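Local coordinates for protein glutamine synthetase (Helicobacter pylori, PDB 5ZLI) that is a glutamine synthetase of the I-beta type, an enzyme of twelve subunits whose chain joins a beta-grasp domain to a larger catalytic domain, at residues R83-P88 and N211-E216; W168-S173 and G181-K186; I384-M389 and S443-E448. All coordinates share one frame; numbering follows the deposited sequence.

Contact 1. Residues R83-P88 and N211-E216; sequences RYFIDP and NQVGLE
The main apolar contact is between Phe85 and Val213, which run alongside each other in the same direction, with their CA atoms 5.4 Å apart. Phe85 chi1 of 61° wedges the ring between its own backbone N and C, which lays the CD2–CE2 side of the ring along the valine. Val213 CB and CG1 both lie 3.5 Å from Phe85 CD2, with CG1 oblique to the ring, and Pro88 CD reaches the same methyl at 4.2 Å.

Toward solvent the packing turns mixed. The Gln212 chain runs out extended beyond CG and brings OE1 to 3.6 Å from Pro88 CB, a van der Waals touch.

Two hydrogen bonds within 211-216 serve the helix end. Gly214, with positive phi, donates its N to Asn211 O at 3.1 Å, and Asn211 ND2 reaches forward to Leu215 O at 2.7 Å in a nearly straight bond within the carbonyl plane.

Separately, Lys247 of helix 238-258 bridges the two segments, its NZ bonding to both Val213 O and Arg83 O.

The helix 200-212 thus ends in a Schellman motif with Gly214 as C-prime residue, docking its C-terminus from the catalytic domain onto strand 84-87 of the beta-grasp sheet.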
loop_
_atom_site.group_PDB
_atom_site.type_symbol
_atom_site.label_atom_id
_atom_site.label_comp_id
_atom_site.label_asym_id
_atom_site.label_seq_id
_atom_site.Cartn_x
_atom_site.Cartn_y
_atom_site.Cartn_z
ATOM N N ARG B 83 36.153 -25.751 -37.254
ATOM C CA ARG B 83 34.824 -25.274 -36.884
ATOM C C ARG B 83 34.874 -24.124 -35.883
ATOM O O ARG B 83 33.891 -23.874 -35.166
ATOM C CB ARG B 83 33.953 -26.417 -36.359
ATOM C CG ARG B 83 33.639 -27.408 -37.465
ATOM C CD ARG B 83 32.793 -28.546 -36.975
ATOM N NE ARG B 83 33.547 -29.355 -36.031
ATOM C CZ ARG B 83 34.490 -30.218 -36.378
ATOM N NH1 ARG B 83 34.823 -30.390 -37.661
ATOM N NH2 ARG B 83 35.110 -30.898 -35.429
ATOM N N TYR B 84 35.998 -23.411 -35.815
ATOM C CA TYR B 84 36.024 -22.193 -35.025
ATOM C C TYR B 84 35.042 -21.181 -35.620
ATOM O O TYR B 84 34.502 -21.368 -36.714
ATOM C CB TYR B 84 37.448 -21.622 -34.912
ATOM C CG TYR B 84 38.215 -21.383 -36.194
ATOM C CD1 TYR B 84 37.927 -20.303 -37.006
ATOM C CD2 TYR B 84 39.283 -22.199 -36.551
ATOM C CE1 TYR B 84 38.638 -20.059 -38.163
ATOM C CE2 TYR B 84 40.015 -21.966 -37.726
ATOM C CZ TYR B 84 39.680 -20.885 -38.522
ATOM O OH TYR B 84 40.362 -20.600 -39.674
ATOM N N PHE B 85 34.718 -20.160 -34.841
ATOM C CA PHE B 85 33.746 -19.205 -35.325
ATOM C C PHE B 85 33.832 -17.946 -34.499
ATOM O O PHE B 85 34.189 -17.990 -33.322
ATOM C CB PHE B 85 32.350 -19.790 -35.245
ATOM C CG PHE B 85 31.930 -20.150 -33.864
ATOM C CD1 PHE B 85 32.400 -21.314 -33.254
ATOM C CD2 PHE B 85 31.005 -19.365 -33.182
ATOM C CE1 PHE B 85 31.986 -21.676 -31.946
ATOM C CE2 PHE B 85 30.574 -19.720 -31.907
ATOM C CZ PHE B 85 31.076 -20.878 -31.285
ATOM N N ILE B 86 33.484 -16.822 -35.118
ATOM C CA ILE B 86 33.380 -15.585 -34.354
ATOM C C ILE B 86 32.111 -15.602 -33.513
ATOM O O ILE B 86 31.003 -15.774 -34.038
ATOM C CB ILE B 86 33.400 -14.370 -35.289
ATOM C CG1 ILE B 86 34.795 -14.206 -35.898
ATOM C CG2 ILE B 86 32.914 -13.161 -34.565
ATOM C CD1 ILE B 86 34.955 -12.986 -36.827
ATOM N N ASP B 87 32.262 -15.381 -32.213
ATOM C CA ASP B 87 31.106 -15.329 -31.327
ATOM C C ASP B 87 30.303 -14.060 -31.586
ATOM O O ASP B 87 30.830 -12.949 -31.385
ATOM C CB ASP B 87 31.595 -15.420 -29.887
ATOM C CG ASP B 87 30.485 -15.705 -28.905
ATOM O OD1 ASP B 87 29.320 -15.744 -29.324
ATOM O OD2 ASP B 87 30.792 -15.986 -27.722
ATOM N N PRO B 88 29.033 -14.163 -32.011
ATOM C CA PRO B 88 28.261 -12.943 -32.313
ATOM C C PRO B 88 27.875 -12.166 -31.079
ATOM O O PRO B 88 27.726 -10.939 -31.160
ATOM C CB PRO B 88 27.021 -13.475 -33.036
ATOM C CG PRO B 88 26.842 -14.828 -32.479
ATOM C CD PRO B 88 28.235 -15.378 -32.236
ATOM N N ASN B 211 23.523 -20.410 -38.325
ATOM C CA ASN B 211 24.342 -20.351 -39.518
ATOM C C ASN B 211 25.534 -19.452 -39.294
ATOM O O ASN B 211 26.608 -19.714 -39.845
ATOM C CB ASN B 211 23.551 -19.872 -40.733
ATOM C CG ASN B 211 22.221 -20.556 -40.889
ATOM O OD1 ASN B 211 21.221 -19.888 -41.061
ATOM N ND2 ASN B 211 22.204 -21.877 -40.864
ATOM N N GLN B 212 25.387 -18.411 -38.464
ATOM C CA GLN B 212 26.531 -17.516 -38.255
ATOM C C GLN B 212 27.736 -18.267 -37.707
ATOM O O GLN B 212 28.881 -17.849 -37.898
ATOM C CB GLN B 212 26.161 -16.374 -37.317
ATOM C CG GLN B 212 25.307 -15.330 -37.963
ATOM C CD GLN B 212 25.029 -14.182 -37.033
ATOM O OE1 GLN B 212 25.951 -13.603 -36.443
ATOM N NE2 GLN B 212 23.746 -13.855 -36.867
ATOM N N VAL B 213 27.496 -19.387 -37.042
ATOM C CA VAL B 213 28.530 -20.071 -36.318
ATOM C C VAL B 213 28.960 -21.339 -37.053
ATOM O O VAL B 213 29.543 -22.247 -36.452
ATOM C CB VAL B 213 28.091 -20.341 -34.877
ATOM C CG1 VAL B 213 27.697 -19.052 -34.256
ATOM C CG2 VAL B 213 26.937 -21.295 -34.833
ATOM N N GLY B 214 28.663 -21.406 -38.353
ATOM C CA GLY B 214 29.055 -22.508 -39.211
ATOM C C GLY B 214 28.175 -23.736 -39.147
ATOM O O GLY B 214 28.668 -24.845 -39.342
ATOM N N LEU B 215 26.886 -23.570 -38.919
ATOM C CA LEU B 215 25.943 -24.670 -38.844
ATOM C C LEU B 215 24.851 -24.501 -39.876
ATOM O O LEU B 215 24.324 -23.401 -40.051
ATOM C CB LEU B 215 25.305 -24.759 -37.469
ATOM C CG LEU B 215 25.623 -25.984 -36.637
ATOM C CD1 LEU B 215 24.811 -25.933 -35.367
ATOM C CD2 LEU B 215 25.175 -27.169 -37.486
ATOM N N GLU B 216 24.502 -25.601 -40.547
ATOM C CA GLU B 216 23.424 -25.585 -41.532
ATOM C C GLU B 216 22.136 -26.170 -40.948
ATOM O O GLU B 216 22.137 -27.223 -40.294
ATOM C CB GLU B 216 23.830 -26.298 -42.822
ATOM C CG GLU B 216 24.569 -25.368 -43.794
ATOM C CD GLU B 216 24.550 -25.844 -45.244
ATOM O OE1 GLU B 216 24.674 -27.071 -45.479
ATOM O OE2 GLU B 216 24.415 -24.982 -46.151
#

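Contact 2. Residues W168-S173 and G181-K186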
loop_
_atom_site.group_PDB
_atom_site.type_symbol
_atom_site.label_atom_id
_atom_site.label_comp_id
_atom_site.label_asym_id
_atom_site.label_seq_id
_atom_site.Cartn_x
_atom_site.Cartn_y
_atom_site.Cartn_z
ATOM N N TRP B 168 -1.275 -22.401 -17.345
ATOM C CA TRP B 168 -1.326 -21.728 -16.061
ATOM C C TRP B 168 -1.429 -20.210 -16.186
ATOM O O TRP B 168 -1.668 -19.539 -15.182
ATOM C CB TRP B 168 -0.085 -22.079 -15.246
ATOM C CG TRP B 168 1.191 -21.707 -15.917
ATOM C CD1 TRP B 168 1.822 -20.507 -15.838
ATOM C CD2 TRP B 168 2.005 -22.537 -16.747
ATOM N NE1 TRP B 168 2.971 -20.525 -16.578
ATOM C CE2 TRP B 168 3.109 -21.761 -17.152
ATOM C CE3 TRP B 168 1.908 -23.856 -17.191
ATOM C CZ2 TRP B 168 4.114 -22.260 -17.971
ATOM C CZ3 TRP B 168 2.910 -24.352 -18.008
ATOM C CH2 TRP B 168 3.998 -23.554 -18.387
ATOM N N ASN B 169 -1.294 -19.639 -17.376
ATOM C CA ASN B 169 -1.434 -18.194 -17.492
ATOM C C ASN B 169 -2.727 -17.771 -18.179
ATOM O O ASN B 169 -2.869 -16.597 -18.546
ATOM C CB ASN B 169 -0.221 -17.596 -18.191
ATOM C CG ASN B 169 0.932 -17.390 -17.244
ATOM O OD1 ASN B 169 0.749 -17.383 -16.027
ATOM N ND2 ASN B 169 2.136 -17.245 -17.791
ATOM N N ARG B 170 -3.681 -18.694 -18.338
ATOM C CA ARG B 170 -4.917 -18.386 -19.049
ATOM C C ARG B 170 -5.724 -17.283 -18.380
ATOM O O ARG B 170 -6.592 -16.688 -19.021
ATOM C CB ARG B 170 -5.751 -19.647 -19.166
ATOM C CG ARG B 170 -5.223 -20.565 -20.247
ATOM C CD ARG B 170 -6.346 -21.142 -21.025
ATOM N NE ARG B 170 -6.379 -22.584 -20.925
ATOM C CZ ARG B 170 -5.986 -23.377 -21.910
ATOM N NH1 ARG B 170 -5.541 -22.822 -23.043
ATOM N NH2 ARG B 170 -6.061 -24.703 -21.776
ATOM N N ASP B 171 -5.438 -17.008 -17.107
ATOM C CA ASP B 171 -6.170 -16.117 -16.220
ATOM C C ASP B 171 -5.334 -14.985 -15.660
ATOM O O ASP B 171 -5.893 -14.051 -15.081
ATOM C CB ASP B 171 -6.704 -16.956 -15.062
ATOM C CG ASP B 171 -5.661 -17.969 -14.606
ATOM O OD1 ASP B 171 -4.464 -17.577 -14.427
ATOM O OD2 ASP B 171 -6.035 -19.177 -14.537
ATOM N N ARG B 172 -4.040 -14.987 -15.912
ATOM C CA ARG B 172 -3.147 -14.036 -15.292
ATOM C C ARG B 172 -3.428 -12.651 -15.857
ATOM O O ARG B 172 -3.937 -12.499 -16.974
ATOM C CB ARG B 172 -1.700 -14.431 -15.597
ATOM C CG ARG B 172 -0.672 -13.348 -15.372
ATOM C CD ARG B 172 0.645 -13.758 -15.964
ATOM N NE ARG B 172 1.569 -14.498 -15.117
ATOM C CZ ARG B 172 2.407 -13.914 -14.268
ATOM N NH1 ARG B 172 2.389 -12.587 -14.125
ATOM N NH2 ARG B 172 3.249 -14.657 -13.550
ATOM N N SER B 173 -3.144 -11.640 -15.053
ATOM C CA SER B 173 -3.194 -10.250 -15.481
ATOM C C SER B 173 -1.768 -9.819 -15.812
ATOM O O SER B 173 -0.882 -9.939 -14.957
ATOM C CB SER B 173 -3.803 -9.385 -14.372
ATOM O OG SER B 173 -5.193 -9.647 -14.181
ATOM N N GLY B 181 -4.977 -14.126 -24.737
ATOM C CA GLY B 181 -5.576 -15.398 -25.142
ATOM C C GLY B 181 -4.668 -16.182 -26.074
ATOM O O GLY B 181 -3.430 -16.097 -26.005
ATOM N N HIS B 182 -5.289 -16.963 -26.957
ATOM C CA HIS B 182 -4.541 -17.704 -27.975
ATOM C C HIS B 182 -3.379 -18.495 -27.382
ATOM O O HIS B 182 -2.211 -18.107 -27.516
ATOM C CB HIS B 182 -4.006 -16.742 -29.043
ATOM C CG HIS B 182 -5.075 -15.979 -29.742
ATOM N ND1 HIS B 182 -6.065 -16.601 -30.475
ATOM C CD2 HIS B 182 -5.375 -14.659 -29.744
ATOM C CE1 HIS B 182 -6.895 -15.688 -30.956
ATOM N NE2 HIS B 182 -6.502 -14.501 -30.522
ATOM N N ARG B 183 -3.682 -19.626 -26.752
ATOM C CA ARG B 183 -2.630 -20.386 -26.120
ATOM C C ARG B 183 -2.771 -21.835 -26.563
ATOM O O ARG B 183 -3.891 -22.376 -26.569
ATOM C CB ARG B 183 -2.663 -20.256 -24.582
ATOM C CG ARG B 183 -2.057 -18.953 -24.048
ATOM C CD ARG B 183 -1.996 -18.938 -22.533
ATOM N NE ARG B 183 -1.456 -17.684 -21.995
ATOM C CZ ARG B 183 -2.201 -16.634 -21.636
ATOM N NH1 ARG B 183 -3.539 -16.689 -21.737
ATOM N NH2 ARG B 183 -1.607 -15.529 -21.174
ATOM N N PRO B 184 -1.683 -22.485 -26.954
ATOM C CA PRO B 184 -1.764 -23.911 -27.254
ATOM C C PRO B 184 -2.078 -24.677 -25.987
ATOM O O PRO B 184 -1.584 -24.347 -24.902
ATOM C CB PRO B 184 -0.358 -24.237 -27.762
ATOM C CG PRO B 184 0.504 -23.303 -26.971
ATOM C CD PRO B 184 -0.284 -22.039 -26.785
ATOM N N GLY B 185 -2.903 -25.703 -26.115
ATOM C CA GLY B 185 -3.138 -26.546 -24.971
ATOM C C GLY B 185 -1.860 -27.230 -24.524
ATOM O O GLY B 185 -0.870 -27.328 -25.259
ATOM N N LYS B 186 -1.865 -27.675 -23.276
ATOM C CA LYS B 186 -0.972 -28.758 -22.921
ATOM C C LYS B 186 -0.975 -29.757 -24.071
ATOM O O LYS B 186 -2.042 -30.220 -24.501
ATOM C CB LYS B 186 -1.431 -29.425 -21.613
ATOM C CG LYS B 186 -0.280 -30.080 -20.829
ATOM C CD LYS B 186 -0.680 -30.509 -19.420
ATOM C CE LYS B 186 -0.758 -29.327 -18.456
ATOM N NZ LYS B 186 -1.252 -29.748 -17.105
#
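In the long loop between strand 156-162 and helix 200-212 the chain doubles back, and Arg183 lays its guanidinium against the backbone of Asn169 and Arg170. With chi2 and chi3 near 180° its side chain is stretched out, which carries the flat group across to 168-173. Asn169 O lies 2.9 Å above the guanidinium plane, offset toward the rim, and Arg170 N is over the same face. Although Asn169 O is 3.1 Å from Arg183 NH2, the angle is too poor for a hydrogen bond. NE donates to Glu164 O and NH1 to Asn179 OD1. Asn179 ND2 binds Asn169 O and Arg172 O, so this asparagine helps hold both segments.

Arg170 slides past Arg183 in the opposite direction, its chain bent at chi2 and chi3, and the two guanidinium planes stand 73° apart. Arg183 O lies at the Arg170 edge, 3.9 Å from Arg170 NH1. Glu167 makes a salt bridge with Arg170 NH2 and also accepts the backbone N of Lys186. Its carboxylate probably eases the nearness of like charges, Arg170 NH1 and Arg183 NH1 being 6.6 Å apart.

Within 168-173 Arg172 NE donates to Asn169 OD1 at 3.1 Å. The oxygen lies in the guanidinium plane, whereas the donor stands well above the carbonyl plane.

Other copies of the protein surround the loop: Asp171 packs on Ile150 of one, while His182 and Arg170 meet Tyr479 and Ile476 of another. Packing on the C-terminal end of that neighbouring subunit is consistent with the C-terminal helical thong that links subunits in dodecameric type I glutamine synthetases.

Contact 3. Residues I384-M389 and S443-E448; sequences ILMAGM and SQVFSE
Met386 on helix 377-393 and Val445 in the loop before helix 448-466 are the closest backbone pair, and with 8.6 Å between their CA atoms the side chains alone bridge the gap. The loop reaches this place through Ser443 and Gln444, two successive residues with positive phi, after which Val445 and Phe446 both direct their CB atoms toward the helix.

Met386 carries the whole contact from the helix side. Its CG stands beside the backbone N, anti to the carbonyl carbon (chi1 -64°), and the chain bends again at chi2 and chi3, which folds the thioether round toward Val445. The two side chains meet tip to tip: Met386 CE comes to 3.6 Å from Val445 CG2, and Met386 SD lies 3.9 Å from each of Val445 CG1 and CG2, so the sulfur faces both branches of the valine while the terminal methyl favours one.

Nearer its root, Met386 has a second partner. Phe446 slides past it in the opposite direction, and Phe446 CE1 is 3.9 Å from Met386 CG, with the methylene oblique to the ring. The aromatic ring thus touches the start of the methionine chain and the valine its end. All three residues are buried, and their meeting is wholly apolar.

Around them, Leu440 of helix 438-441 packs on Met386 and Phe446, Ala121 of helix 114-128 touches Val445, and Phe321 of helix 315-322 meets the Phe446 ring edge-to-face. Beyond, Ser447 is the N-cap of helix 448-466, its OG bonded to Glu111. On its other faces helix 377-393 uses Ile384 and Leu385 to pack on strand 133-145, so the contact lies among helices 114-128, 315-322 and 438-441, and helix 377-393 connects it to the catalytic-domain sheet.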
loop_
_atom_site.group_PDB
_atom_site.type_symbol
_atom_site.label_atom_id
_atom_site.label_comp_id
_atom_site.label_asym_id
_atom_site.label_seq_id
_atom_site.Cartn_x
_atom_site.Cartn_y
_atom_site.Cartn_z
ATOM N N ILE B 384 27.104 -44.704 -28.595
ATOM C CA ILE B 384 26.191 -45.273 -29.583
ATOM C C ILE B 384 26.963 -45.984 -30.679
ATOM O O ILE B 384 26.583 -47.089 -31.104
ATOM C CB ILE B 384 25.257 -44.189 -30.135
ATOM C CG1 ILE B 384 24.116 -43.991 -29.136
ATOM C CG2 ILE B 384 24.769 -44.547 -31.512
ATOM C CD1 ILE B 384 23.452 -42.660 -29.224
ATOM N N LEU B 385 28.067 -45.383 -31.145
ATOM C CA LEU B 385 28.837 -46.039 -32.195
ATOM C C LEU B 385 29.523 -47.295 -31.684
ATOM O O LEU B 385 29.535 -48.312 -32.373
ATOM C CB LEU B 385 29.833 -45.078 -32.816
ATOM C CG LEU B 385 30.716 -45.803 -33.833
ATOM C CD1 LEU B 385 29.942 -46.336 -35.048
ATOM C CD2 LEU B 385 31.836 -44.845 -34.294
ATOM N N MET B 386 30.063 -47.266 -30.469
ATOM C CA MET B 386 30.700 -48.464 -29.922
ATOM C C MET B 386 29.705 -49.600 -29.728
ATOM O O MET B 386 30.094 -50.770 -29.756
ATOM C CB MET B 386 31.375 -48.180 -28.581
ATOM C CG MET B 386 32.542 -47.212 -28.579
ATOM S SD MET B 386 33.940 -47.612 -29.628
ATOM C CE MET B 386 34.652 -49.019 -28.777
ATOM N N ALA B 387 28.431 -49.292 -29.518
ATOM C CA ALA B 387 27.463 -50.362 -29.333
ATOM C C ALA B 387 26.976 -50.922 -30.649
ATOM O O ALA B 387 26.640 -52.110 -30.727
ATOM C CB ALA B 387 26.263 -49.876 -28.537
ATOM N N GLY B 388 26.873 -50.072 -31.670
ATOM C CA GLY B 388 26.510 -50.575 -32.974
ATOM C C GLY B 388 27.603 -51.421 -33.585
ATOM O O GLY B 388 27.316 -52.443 -34.218
ATOM N N MET B 389 28.866 -51.090 -33.298
ATOM C CA MET B 389 29.965 -51.841 -33.896
ATOM C C MET B 389 30.077 -53.221 -33.280
ATOM O O MET B 389 30.390 -54.192 -33.978
ATOM C CB MET B 389 31.285 -51.093 -33.738
ATOM C CG MET B 389 31.451 -49.897 -34.639
ATOM S SD MET B 389 33.036 -49.071 -34.341
ATOM C CE MET B 389 34.139 -50.353 -34.947
ATOM N N SER B 443 39.636 -51.380 -27.589
ATOM C CA SER B 443 40.682 -50.446 -28.042
ATOM C C SER B 443 40.788 -49.215 -27.136
ATOM O O SER B 443 41.167 -48.120 -27.577
ATOM C CB SER B 443 40.491 -50.055 -29.503
ATOM O OG SER B 443 40.298 -51.221 -30.291
ATOM N N GLN B 444 40.448 -49.390 -25.854
ATOM C CA GLN B 444 40.695 -48.389 -24.818
ATOM C C GLN B 444 39.950 -47.081 -25.094
ATOM O O GLN B 444 40.364 -46.002 -24.638
ATOM C CB GLN B 444 42.204 -48.159 -24.650
ATOM C CG GLN B 444 42.967 -49.428 -24.247
ATOM C CD GLN B 444 42.441 -50.066 -22.948
ATOM O OE1 GLN B 444 42.346 -49.403 -21.904
ATOM N NE2 GLN B 444 42.097 -51.358 -23.013
ATOM N N VAL B 445 38.840 -47.179 -25.837
ATOM C CA VAL B 445 38.066 -45.990 -26.206
ATOM C C VAL B 445 37.468 -45.369 -24.950
ATOM O O VAL B 445 37.606 -44.164 -24.693
ATOM C CB VAL B 445 36.983 -46.348 -27.254
ATOM C CG1 VAL B 445 36.109 -45.133 -27.602
ATOM C CG2 VAL B 445 37.593 -46.905 -28.530
ATOM N N PHE B 446 36.844 -46.198 -24.131
ATOM C CA PHE B 446 36.376 -45.839 -22.803
ATOM C C PHE B 446 37.310 -46.593 -21.855
ATOM O O PHE B 446 37.107 -47.769 -21.562
ATOM C CB PHE B 446 34.894 -46.248 -22.606
ATOM C CG PHE B 446 33.895 -45.425 -23.411
ATOM C CD1 PHE B 446 33.864 -45.486 -24.800
ATOM C CD2 PHE B 446 32.931 -44.667 -22.772
ATOM C CE1 PHE B 446 32.956 -44.767 -25.514
ATOM C CE2 PHE B 446 32.004 -43.953 -23.495
ATOM C CZ PHE B 446 32.023 -44.006 -24.868
ATOM N N SER B 447 38.356 -45.931 -21.395
ATOM C CA SER B 447 39.222 -46.573 -20.419
ATOM C C SER B 447 38.473 -46.781 -19.100
ATOM O O SER B 447 37.525 -46.066 -18.775
ATOM C CB SER B 447 40.478 -45.749 -20.221
ATOM O OG SER B 447 40.244 -44.698 -19.321
ATOM N N GLU B 448 38.894 -47.785 -18.334
ATOM C CA GLU B 448 38.142 -48.117 -17.128
ATOM C C GLU B 448 38.238 -47.019 -16.086
ATOM O O GLU B 448 37.253 -46.751 -15.386
ATOM C CB GLU B 448 38.605 -49.450 -16.550
ATOM C CG GLU B 448 38.007 -49.782 -15.172
ATOM C CD GLU B 448 36.720 -50.575 -15.189
ATOM O OE1 GLU B 448 36.215 -50.903 -16.293
ATOM O OE2 GLU B 448 36.232 -50.880 -14.069
#

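The touching residues of contact 3 are buried and apolar, fastening a loop to a helix within the catalytic domain. Contact 1, partly buried, also rests on an apolar pair, yet it joins two domains and has a helix end and an exposed glutamine at its solvent side. Contact 2, a loop folded on itself, is built from arginines, backbone and acidic partners and hemmed in by other subunits, whereas no other chain touches contact 3 and contact 1 meets one at a single residue, Asp87. Contact 2 is nested inside the loop closed by contact 1, though their centres are about 36 Å apart. Contacts 2 and 3, about 47 Å apart between centres, lie on opposite sides of the chain's centre.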